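Long-range contacts in FMN Adenylyltransferase (PDB 3FWK), which catalyses the transfer of an adenylyl group from ATP to FMN, the step that makes FAD: residues L17-A25 against T35-K43; A203-E214 against F252-H262. All coordinates share one frame; numbering follows the deposited sequence.

Contact 1 (L17-A25 against T35-K43); sequences LTSSYLQIA and TQRAINTTK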
loop_
_atom_site.group_PDB
_atom_site.type_symbol
_atom_site.label_atom_id
_atom_site.label_comp_id
_atom_site.label_asym_id
_atom_site.label_seq_id
_atom_site.Cartn_x
_atom_site.Cartn_y
_atom_site.Cartn_z
ATOM N N LEU A 17 -16.332 -2.174 -0.283
ATOM C CA LEU A 17 -15.760 -1.766 0.993
ATOM C C LEU A 17 -15.452 -0.263 0.990
ATOM O O LEU A 17 -15.579 0.401 2.021
ATOM C CB LEU A 17 -14.568 -2.643 1.431
ATOM C CG LEU A 17 -13.281 -2.537 0.627
ATOM C CD1 LEU A 17 -12.417 -1.378 1.201
ATOM C CD2 LEU A 17 -12.497 -3.847 0.707
ATOM N N THR A 18 -15.062 0.283 -0.165
ATOM C CA THR A 18 -14.777 1.722 -0.262
ATOM C C THR A 18 -16.079 2.531 -0.085
ATOM O O THR A 18 -16.127 3.513 0.664
ATOM C CB THR A 18 -14.065 2.044 -1.576
ATOM O OG1 THR A 18 -12.818 1.292 -1.628
ATOM C CG2 THR A 18 -13.742 3.522 -1.681
ATOM N N SER A 19 -17.124 2.086 -0.756
ATOM C CA SER A 19 -18.430 2.707 -0.599
ATOM C C SER A 19 -18.927 2.631 0.845
ATOM O O SER A 19 -19.502 3.588 1.369
ATOM C CB SER A 19 -19.414 2.008 -1.531
ATOM O OG SER A 19 -19.148 2.255 -2.887
ATOM N N SER A 20 -18.703 1.491 1.483
ATOM C CA SER A 20 -19.089 1.306 2.872
ATOM C C SER A 20 -18.309 2.266 3.757
ATOM O O SER A 20 -18.879 2.921 4.667
ATOM C CB SER A 20 -18.905 -0.157 3.291
ATOM O OG SER A 20 -19.260 -0.345 4.643
ATOM N N TYR A 21 -17.010 2.422 3.502
ATOM C CA TYR A 21 -16.236 3.371 4.298
ATOM C C TYR A 21 -16.782 4.806 4.143
ATOM O O TYR A 21 -16.910 5.561 5.127
ATOM C CB TYR A 21 -14.737 3.343 3.848
ATOM C CG TYR A 21 -13.845 4.115 4.805
ATOM C CD1 TYR A 21 -13.144 3.477 5.823
ATOM C CD2 TYR A 21 -13.734 5.519 4.709
ATOM C CE1 TYR A 21 -12.362 4.185 6.736
ATOM C CE2 TYR A 21 -12.997 6.233 5.611
ATOM C CZ TYR A 21 -12.318 5.590 6.619
ATOM O OH TYR A 21 -11.602 6.350 7.491
ATOM N N LEU A 22 -17.139 5.156 2.910
ATOM C CA LEU A 22 -17.691 6.490 2.618
ATOM C C LEU A 22 -19.035 6.731 3.277
ATOM O O LEU A 22 -19.428 7.888 3.453
ATOM C CB LEU A 22 -17.803 6.707 1.131
ATOM C CG LEU A 22 -16.447 6.884 0.434
ATOM C CD1 LEU A 22 -16.678 6.931 -1.071
ATOM C CD2 LEU A 22 -15.771 8.188 0.876
ATOM N N GLN A 23 -19.710 5.659 3.678
ATOM C CA GLN A 23 -20.987 5.762 4.395
ATOM C C GLN A 23 -20.831 5.770 5.900
ATOM O O GLN A 23 -21.751 5.957 6.536
ATOM C CB GLN A 23 -21.888 4.605 3.966
ATOM C CG GLN A 23 -22.306 4.649 2.519
ATOM C CD GLN A 23 -22.852 3.305 2.023
ATOM O OE1 GLN A 23 -23.099 2.379 2.819
ATOM N NE2 GLN A 23 -23.024 3.187 0.699
ATOM N N ILE A 24 -19.656 5.648 6.472
ATOM C CA ILE A 24 -19.472 5.729 7.929
ATOM C C ILE A 24 -19.789 7.027 8.670
ATOM O O ILE A 24 -19.343 8.087 8.263
ATOM C CB ILE A 24 -17.993 5.406 8.380
ATOM C CG1 ILE A 24 -17.520 3.993 7.946
ATOM C CG2 ILE A 24 -17.800 5.597 9.917
ATOM C CD1 ILE A 24 -15.984 3.859 8.014
ATOM N N ALA A 25 -20.481 6.928 9.809
ATOM C CA ALA A 25 -20.900 8.108 10.552
ATOM C C ALA A 25 -19.734 8.674 11.320
ATOM O O ALA A 25 -19.180 8.032 12.211
ATOM C CB ALA A 25 -22.052 7.735 11.505
ATOM N N THR A 35 -10.314 10.957 6.045
ATOM C CA THR A 35 -10.051 9.824 5.147
ATOM C C THR A 35 -11.097 9.754 4.043
ATOM O O THR A 35 -10.772 9.492 2.889
ATOM C CB THR A 35 -9.981 8.505 5.952
ATOM O OG1 THR A 35 -9.050 8.656 7.014
ATOM C CG2 THR A 35 -9.579 7.341 5.053
ATOM N N GLN A 36 -12.374 9.981 4.387
ATOM C CA GLN A 36 -13.398 10.053 3.367
ATOM C C GLN A 36 -13.081 11.108 2.311
ATOM O O GLN A 36 -13.246 10.876 1.107
ATOM C CB GLN A 36 -14.799 10.298 3.988
ATOM C CG GLN A 36 -15.210 9.121 4.883
ATOM C CD GLN A 36 -16.438 9.388 5.719
ATOM O OE1 GLN A 36 -16.693 10.516 6.088
ATOM N NE2 GLN A 36 -17.178 8.354 6.067
ATOM N N ARG A 37 -12.689 12.298 2.769
ATOM C CA ARG A 37 -12.293 13.343 1.846
ATOM C C ARG A 37 -11.113 12.915 0.958
ATOM O O ARG A 37 -11.110 13.195 -0.256
ATOM C CB ARG A 37 -11.966 14.636 2.609
ATOM C CG ARG A 37 -13.211 15.210 3.338
ATOM C CD ARG A 37 -12.921 16.631 3.925
ATOM N NE ARG A 37 -11.817 16.730 4.879
ATOM C CZ ARG A 37 -11.917 16.564 6.195
ATOM N NH1 ARG A 37 -13.059 16.138 6.730
ATOM N NH2 ARG A 37 -10.871 16.782 6.969
ATOM N N ALA A 38 -10.149 12.218 1.553
ATOM C CA ALA A 38 -8.984 11.761 0.783
ATOM C C ALA A 38 -9.414 10.725 -0.263
ATOM O O ALA A 38 -8.906 10.751 -1.407
ATOM C CB ALA A 38 -7.967 11.161 1.729
ATOM N N ILE A 39 -10.352 9.853 0.098
ATOM C CA ILE A 39 -10.900 8.886 -0.882
ATOM C C ILE A 39 -11.562 9.582 -2.040
ATOM O O ILE A 39 -11.361 9.239 -3.211
ATOM C CB ILE A 39 -11.870 7.896 -0.195
ATOM C CG1 ILE A 39 -11.124 7.000 0.786
ATOM C CG2 ILE A 39 -12.677 7.117 -1.227
ATOM C CD1 ILE A 39 -12.040 6.249 1.780
ATOM N N ASN A 40 -12.384 10.589 -1.737
ATOM C CA ASN A 40 -13.052 11.316 -2.804
ATOM C C ASN A 40 -12.076 11.999 -3.761
ATOM O O ASN A 40 -12.284 11.986 -4.966
ATOM C CB ASN A 40 -14.053 12.306 -2.212
ATOM C CG ASN A 40 -15.260 11.603 -1.621
ATOM O OD1 ASN A 40 -15.641 10.536 -2.078
ATOM N ND2 ASN A 40 -15.847 12.205 -0.599
ATOM N N THR A 41 -11.002 12.574 -3.217
ATOM C CA THR A 41 -9.997 13.161 -4.096
ATOM C C THR A 41 -9.318 12.098 -4.962
ATOM O O THR A 41 -9.148 12.301 -6.182
ATOM C CB THR A 41 -8.946 13.917 -3.289
ATOM O OG1 THR A 41 -9.610 15.001 -2.648
ATOM C CG2 THR A 41 -7.827 14.493 -4.162
ATOM N N THR A 42 -8.950 10.959 -4.359
ATOM C CA THR A 42 -8.330 9.877 -5.149
ATOM C C THR A 42 -9.264 9.390 -6.263
ATOM O O THR A 42 -8.841 9.157 -7.392
ATOM C CB THR A 42 -7.914 8.748 -4.206
ATOM O OG1 THR A 42 -6.896 9.220 -3.329
ATOM C CG2 THR A 42 -7.452 7.506 -4.987
ATOM N N LYS A 43 -10.538 9.188 -5.915
ATOM C CA LYS A 43 -11.520 8.738 -6.912
ATOM C C LYS A 43 -11.629 9.711 -8.062
ATOM O O LYS A 43 -11.692 9.307 -9.213
ATOM C CB LYS A 43 -12.910 8.589 -6.278
ATOM C CG LYS A 43 -13.121 7.385 -5.409
ATOM C CD LYS A 43 -14.650 7.340 -5.059
ATOM C CE LYS A 43 -15.086 6.122 -4.322
ATOM N NZ LYS A 43 -16.568 5.926 -4.583
HETATM O O HOH W 1 -19.148 4.829 -3.679
#
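Gln36 reaches across to the last turn of helix 7-23 and the residues beyond it and grips them twice. Its NE2 donates one N-H to Tyr21 O at 3.0 Å, nearly straight, and the other to Ile24 O at 3.1 Å. Both acceptors lie close to the amide plane, and both bonds arrive in the planes of their carbonyls. Two bonds from one nitrogen fix the rotation of the amide. Tyr21 O also takes the backbone N-H of Ile24, which makes it a double acceptor.

Beside this polar clamp, Leu22 is a knob in a hole formed by Gln36, Ile39, Asn40 and Lys43. Its CD2 branch packs 3.9 Å from Ile39 CG2, while CD1 meets the end of the Lys43 chain tip to tip. With CG anti to its backbone N (chi1 -169°), Tyr21 carries its ring toward the facing helix, where CD2 comes within 3.5 Å of Ile39 CD1. The phenol end crosses Thr35 at about a right angle: Tyr21 OH lies 3.1 Å from Thr35 CB, and CZ 3.6 Å from Thr35 CG2. The Gln36 amide stands almost perpendicular to the ring, 87° between planes. One turn earlier, Thr18 CG2 slides past Ile39 CG2 at 3.8 Å.

A second shell sets these groups in place. Tyr21 OH is probably hydrogen-bonded to Ser207 OG. The extended Lys43 chain brings NZ to a salt bridge with Glu84; a water links NZ, weakly, to Ser19 OG. Phe208 of helix 202-212 packs on both Thr18 and Ile39.

The short axes cross at -136° and approach to 9.8 Å. This is an obliquely crossed, roughly antiparallel helical hairpin, in which the N-terminal helices 7-23 and 31-50 lie against helices of the Rossmann-like alpha/beta fold.

Contact 2 (A203-E214 against F252-H262); sequences ANIWSFLLYSNE and FEWEIENRYKH
Phe252, at the N-cap position of helix 253-257, leads the apolar contacts with helix 202-212. Trp206 CB makes a CH-pi contact over one face of its ring, and Leu210 CD1 meets Phe252 CB at 3.6 Å. Leu210 and Ile256 lie side by side, as do Tyr211 and Trp254, with Tyr211 CE1 4.0 Å from Trp254 CZ3.

Hydrogen bonds run alongside. Ser207 OG donates to the anti lone pair of Glu255 OE2 at 2.6 Å; the bend at chi2 (93°) turns the carboxylate there. Tyr260 N gives Tyr211 O an almost straight bond of 2.8 Å and also lies above the centre of the Tyr211 ring. Asn213 is held by two bonds: ND2 donates to Tyr260 O, and its backbone O receives His262 NE2 at 2.9 Å, in the imidazole plane but with NE2 65° out of the carbonyl plane.

Among charged groups, Asn213 OD1 sits over the centre of one Arg259 guanidinium face, and a water joins Arg259 NH1 to Leu210 O. Glu214 OE2 comes within 3.0 Å of His262 CE1, while Tyr132 and Arg131 hold OE1.

The ST turn of Ser212 ends helix 202-212, and the extended 259-262, following helix 253-257, runs beside this helix of the Rossmann-like fold.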
loop_
_atom_site.group_PDB
_atom_site.type_symbol
_atom_site.label_atom_id
_atom_site.label_comp_id
_atom_site.label_asym_id
_atom_site.label_seq_id
_atom_site.Cartn_x
_atom_site.Cartn_y
_atom_site.Cartn_z
ATOM N N ALA A 203 -2.375 8.633 9.150
ATOM C CA ALA A 203 -3.565 8.220 9.860
ATOM C C ALA A 203 -4.663 7.754 8.909
ATOM O O ALA A 203 -5.462 6.863 9.253
ATOM C CB ALA A 203 -4.077 9.388 10.727
ATOM N N ASN A 204 -4.760 8.395 7.749
ATOM C CA ASN A 204 -5.752 7.975 6.766
ATOM C C ASN A 204 -5.466 6.564 6.234
ATOM O O ASN A 204 -6.388 5.772 6.038
ATOM C CB ASN A 204 -5.809 8.944 5.595
ATOM C CG ASN A 204 -5.975 10.388 6.036
ATOM O OD1 ASN A 204 -5.207 11.228 5.586
ATOM N ND2 ASN A 204 -6.962 10.666 6.894
ATOM N N ILE A 205 -4.190 6.301 5.954
ATOM C CA ILE A 205 -3.758 4.990 5.492
ATOM C C ILE A 205 -4.192 3.915 6.520
ATOM O O ILE A 205 -4.802 2.918 6.149
ATOM C CB ILE A 205 -2.237 4.989 5.279
ATOM C CG1 ILE A 205 -1.811 5.923 4.130
ATOM C CG2 ILE A 205 -1.742 3.530 5.059
ATOM C CD1 ILE A 205 -2.241 5.489 2.781
ATOM N N TRP A 206 -3.867 4.115 7.806
ATOM C CA TRP A 206 -4.232 3.090 8.799
ATOM C C TRP A 206 -5.752 2.935 8.907
ATOM O O TRP A 206 -6.252 1.819 8.967
ATOM C CB TRP A 206 -3.645 3.366 10.172
ATOM C CG TRP A 206 -2.188 3.403 10.342
ATOM C CD1 TRP A 206 -1.477 4.366 10.969
ATOM C CD2 TRP A 206 -1.241 2.383 9.999
ATOM N NE1 TRP A 206 -0.159 4.030 11.040
ATOM C CE2 TRP A 206 0.014 2.817 10.444
ATOM C CE3 TRP A 206 -1.341 1.136 9.360
ATOM C CZ2 TRP A 206 1.175 2.062 10.293
ATOM C CZ3 TRP A 206 -0.175 0.386 9.212
ATOM C CH2 TRP A 206 1.048 0.847 9.679
ATOM N N SER A 207 -6.484 4.050 8.919
ATOM C CA SER A 207 -7.931 3.975 9.103
ATOM C C SER A 207 -8.571 3.128 7.996
ATOM O O SER A 207 -9.355 2.211 8.275
ATOM C CB SER A 207 -8.525 5.367 9.087
ATOM O OG SER A 207 -9.938 5.289 9.193
ATOM N N PHE A 208 -8.243 3.431 6.754
ATOM C CA PHE A 208 -8.842 2.742 5.644
ATOM C C PHE A 208 -8.383 1.277 5.604
ATOM O O PHE A 208 -9.189 0.363 5.387
ATOM C CB PHE A 208 -8.515 3.467 4.359
ATOM C CG PHE A 208 -9.223 2.878 3.170
ATOM C CD1 PHE A 208 -10.590 3.091 2.981
ATOM C CD2 PHE A 208 -8.548 2.104 2.235
ATOM C CE1 PHE A 208 -11.251 2.569 1.897
ATOM C CE2 PHE A 208 -9.200 1.582 1.130
ATOM C CZ PHE A 208 -10.558 1.796 0.968
ATOM N N LEU A 209 -7.095 1.045 5.779
ATOM C CA LEU A 209 -6.604 -0.314 5.705
ATOM C C LEU A 209 -7.201 -1.202 6.787
ATOM O O LEU A 209 -7.556 -2.340 6.510
ATOM C CB LEU A 209 -5.086 -0.330 5.786
ATOM C CG LEU A 209 -4.339 -1.531 5.182
ATOM C CD1 LEU A 209 -4.832 -1.851 3.737
ATOM C CD2 LEU A 209 -2.846 -1.208 5.158
ATOM N N LEU A 210 -7.297 -0.686 7.998
ATOM C CA LEU A 210 -7.878 -1.470 9.079
ATOM C C LEU A 210 -9.354 -1.741 8.830
ATOM O O LEU A 210 -9.826 -2.879 9.039
ATOM C CB LEU A 210 -7.643 -0.768 10.423
ATOM C CG LEU A 210 -6.193 -0.768 10.903
ATOM C CD1 LEU A 210 -6.030 0.246 12.011
ATOM C CD2 LEU A 210 -5.753 -2.177 11.376
ATOM N N TYR A 211 -10.095 -0.730 8.388
ATOM C CA TYR A 211 -11.498 -0.938 8.112
ATOM C C TYR A 211 -11.704 -1.983 7.014
ATOM O O TYR A 211 -12.677 -2.739 7.029
ATOM C CB TYR A 211 -12.134 0.385 7.679
ATOM C CG TYR A 211 -13.595 0.191 7.325
ATOM C CD1 TYR A 211 -14.552 0.088 8.326
ATOM C CD2 TYR A 211 -14.003 0.024 5.991
ATOM C CE1 TYR A 211 -15.900 -0.127 8.015
ATOM C CE2 TYR A 211 -15.323 -0.200 5.687
ATOM C CZ TYR A 211 -16.228 -0.297 6.698
ATOM O OH TYR A 211 -17.551 -0.556 6.338
ATOM N N SER A 212 -10.799 -2.001 6.038
ATOM C CA SER A 212 -11.011 -2.852 4.865
ATOM C C SER A 212 -11.102 -4.331 5.228
ATOM O O SER A 212 -11.719 -5.073 4.485
ATOM C CB SER A 212 -9.875 -2.678 3.845
ATOM O OG SER A 212 -8.667 -3.346 4.248
ATOM N N ASN A 213 -10.452 -4.744 6.313
ATOM C CA ASN A 213 -10.387 -6.150 6.702
ATOM C C ASN A 213 -9.721 -7.013 5.640
ATOM O O ASN A 213 -9.930 -8.211 5.615
ATOM C CB ASN A 213 -11.795 -6.665 7.005
ATOM C CG ASN A 213 -11.806 -7.915 7.845
ATOM O OD1 ASN A 213 -10.809 -8.280 8.506
ATOM N ND2 ASN A 213 -12.962 -8.553 7.889
ATOM N N GLU A 214 -8.894 -6.399 4.798
ATOM C CA GLU A 214 -8.048 -7.162 3.868
ATOM C C GLU A 214 -6.794 -7.598 4.619
ATOM O O GLU A 214 -6.313 -6.899 5.516
ATOM C CB GLU A 214 -7.712 -6.289 2.675
ATOM C CG GLU A 214 -8.863 -6.179 1.756
ATOM C CD GLU A 214 -9.179 -7.537 1.099
ATOM O OE1 GLU A 214 -8.361 -8.001 0.317
ATOM O OE2 GLU A 214 -10.207 -8.153 1.433
ATOM N N PHE A 252 -8.004 4.051 16.092
ATOM C CA PHE A 252 -8.727 3.302 15.079
ATOM C C PHE A 252 -9.603 2.216 15.677
ATOM O O PHE A 252 -9.894 1.216 15.025
ATOM C CB PHE A 252 -7.735 2.714 14.062
ATOM C CG PHE A 252 -6.806 3.760 13.512
ATOM C CD1 PHE A 252 -7.324 4.798 12.735
ATOM C CD2 PHE A 252 -5.447 3.799 13.874
ATOM C CE1 PHE A 252 -6.485 5.814 12.257
ATOM C CE2 PHE A 252 -4.621 4.832 13.403
ATOM C CZ PHE A 252 -5.139 5.820 12.601
ATOM N N GLU A 253 -10.060 2.434 16.901
ATOM C CA GLU A 253 -10.905 1.454 17.550
ATOM C C GLU A 253 -12.175 1.153 16.772
ATOM O O GLU A 253 -12.551 -0.018 16.608
ATOM C CB GLU A 253 -11.234 1.889 18.992
ATOM C CG GLU A 253 -10.090 1.654 19.970
ATOM C CD GLU A 253 -10.239 2.356 21.325
ATOM O OE1 GLU A 253 -11.206 3.130 21.524
ATOM O OE2 GLU A 253 -9.348 2.146 22.180
ATOM N N TRP A 254 -12.844 2.191 16.280
ATOM C CA TRP A 254 -14.109 1.963 15.584
ATOM C C TRP A 254 -13.889 1.143 14.329
ATOM O O TRP A 254 -14.623 0.195 14.052
ATOM C CB TRP A 254 -14.822 3.286 15.276
ATOM C CG TRP A 254 -16.218 3.022 14.852
ATOM C CD1 TRP A 254 -17.348 2.975 15.666
ATOM C CD2 TRP A 254 -16.661 2.720 13.532
ATOM N NE1 TRP A 254 -18.445 2.688 14.907
ATOM C CE2 TRP A 254 -18.065 2.506 13.601
ATOM C CE3 TRP A 254 -16.003 2.590 12.286
ATOM C CZ2 TRP A 254 -18.815 2.162 12.484
ATOM C CZ3 TRP A 254 -16.734 2.249 11.183
ATOM C CH2 TRP A 254 -18.139 2.036 11.280
ATOM N N GLU A 255 -12.875 1.520 13.551
ATOM C CA GLU A 255 -12.594 0.850 12.295
ATOM C C GLU A 255 -12.301 -0.613 12.522
ATOM O O GLU A 255 -12.748 -1.453 11.724
ATOM C CB GLU A 255 -11.373 1.496 11.620
ATOM C CG GLU A 255 -11.592 2.912 11.131
ATOM C CD GLU A 255 -11.192 4.007 12.143
ATOM O OE1 GLU A 255 -11.454 3.831 13.346
ATOM O OE2 GLU A 255 -10.600 5.021 11.697
ATOM N N ILE A 256 -11.517 -0.923 13.549
ATOM C CA ILE A 256 -11.144 -2.320 13.814
ATOM C C ILE A 256 -12.375 -3.094 14.298
ATOM O O ILE A 256 -12.630 -4.210 13.825
ATOM C CB ILE A 256 -10.023 -2.359 14.869
ATOM C CG1 ILE A 256 -8.718 -1.849 14.242
ATOM C CG2 ILE A 256 -9.812 -3.799 15.334
ATOM C CD1 ILE A 256 -7.645 -1.585 15.233
ATOM N N GLU A 257 -13.152 -2.507 15.214
ATOM C CA GLU A 257 -14.305 -3.206 15.797
ATOM C C GLU A 257 -15.453 -3.355 14.809
ATOM O O GLU A 257 -16.331 -4.206 15.008
ATOM C CB GLU A 257 -14.769 -2.432 17.045
ATOM C CG GLU A 257 -13.813 -2.532 18.229
ATOM C CD GLU A 257 -14.228 -1.686 19.434
ATOM O OE1 GLU A 257 -15.134 -0.831 19.290
ATOM O OE2 GLU A 257 -13.614 -1.869 20.507
ATOM N N ASN A 258 -15.513 -2.513 13.793
ATOM C CA ASN A 258 -16.619 -2.486 12.837
ATOM C C ASN A 258 -16.135 -2.682 11.415
ATOM O O ASN A 258 -16.749 -2.221 10.438
ATOM C CB ASN A 258 -17.348 -1.154 12.953
ATOM C CG ASN A 258 -17.903 -0.961 14.330
ATOM O OD1 ASN A 258 -17.279 -0.358 15.225
ATOM N ND2 ASN A 258 -19.038 -1.538 14.549
ATOM N N ARG A 259 -15.009 -3.374 11.287
ATOM C CA ARG A 259 -14.389 -3.553 9.973
ATOM C C ARG A 259 -15.298 -4.301 8.988
ATOM O O ARG A 259 -16.246 -5.010 9.389
ATOM C CB ARG A 259 -13.024 -4.213 10.102
ATOM C CG ARG A 259 -13.072 -5.627 10.594
ATOM C CD ARG A 259 -11.666 -6.055 10.954
ATOM N NE ARG A 259 -11.605 -7.419 11.423
ATOM C CZ ARG A 259 -10.464 -8.053 11.678
ATOM N NH1 ARG A 259 -9.296 -7.429 11.605
ATOM N NH2 ARG A 259 -10.493 -9.329 12.040
ATOM N N TYR A 260 -15.034 -4.119 7.708
ATOM C CA TYR A 260 -15.882 -4.604 6.653
ATOM C C TYR A 260 -16.034 -6.132 6.747
ATOM O O TYR A 260 -15.080 -6.886 6.865
ATOM C CB TYR A 260 -15.291 -4.223 5.296
ATOM C CG TYR A 260 -16.200 -4.528 4.143
ATOM C CD1 TYR A 260 -17.270 -3.682 3.836
ATOM C CD2 TYR A 260 -16.022 -5.674 3.381
ATOM C CE1 TYR A 260 -18.136 -3.955 2.777
ATOM C CE2 TYR A 260 -16.885 -5.972 2.321
ATOM C CZ TYR A 260 -17.936 -5.100 2.034
ATOM O OH TYR A 260 -18.802 -5.339 0.990
ATOM N N LYS A 261 -17.274 -6.572 6.714
ATOM C CA LYS A 261 -17.567 -8.004 6.744
ATOM C C LYS A 261 -17.586 -8.630 5.362
ATOM O O LYS A 261 -18.343 -8.229 4.493
ATOM C CB LYS A 261 -18.933 -8.237 7.390
ATOM C CG LYS A 261 -19.056 -7.714 8.808
ATOM C CD LYS A 261 -20.467 -7.973 9.357
ATOM C CE LYS A 261 -21.004 -6.770 10.093
ATOM N NZ LYS A 261 -21.458 -5.746 9.114
ATOM N N HIS A 262 -16.772 -9.655 5.217
ATOM C CA HIS A 262 -16.682 -10.405 3.969
ATOM C C HIS A 262 -17.746 -11.484 3.895
ATOM O O HIS A 262 -18.496 -11.736 4.844
ATOM C CB HIS A 262 -15.338 -11.093 3.855
ATOM C CG HIS A 262 -14.173 -10.156 3.809
ATOM N ND1 HIS A 262 -13.871 -9.377 2.711
ATOM C CD2 HIS A 262 -13.191 -9.932 4.714
ATOM C CE1 HIS A 262 -12.761 -8.692 2.960
ATOM N NE2 HIS A 262 -12.342 -9.002 4.172
HETATM O O HOH W 2 -8.682 -4.715 10.991
#

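The two contacts meet directly, their centres about 12 Å apart. Tyr21 and Tyr211 pack edge-to-face, joining helix 7-23 of contact 1 to helix 202-212 of contact 2. Both interfaces are partly buried, with Asn40 toward the outer side of the first and Arg259 toward that of the second. Contact 1 joins neighbouring helices with a knob and one side-chain amide bonded to two backbone oxygens. Contact 2 joins parts far apart in sequence, buries more surface, 788 against 443 Å², and adds a backbone-to-backbone bond and a serine-carboxylate bond. Phe208 lies between them, facing contact 1.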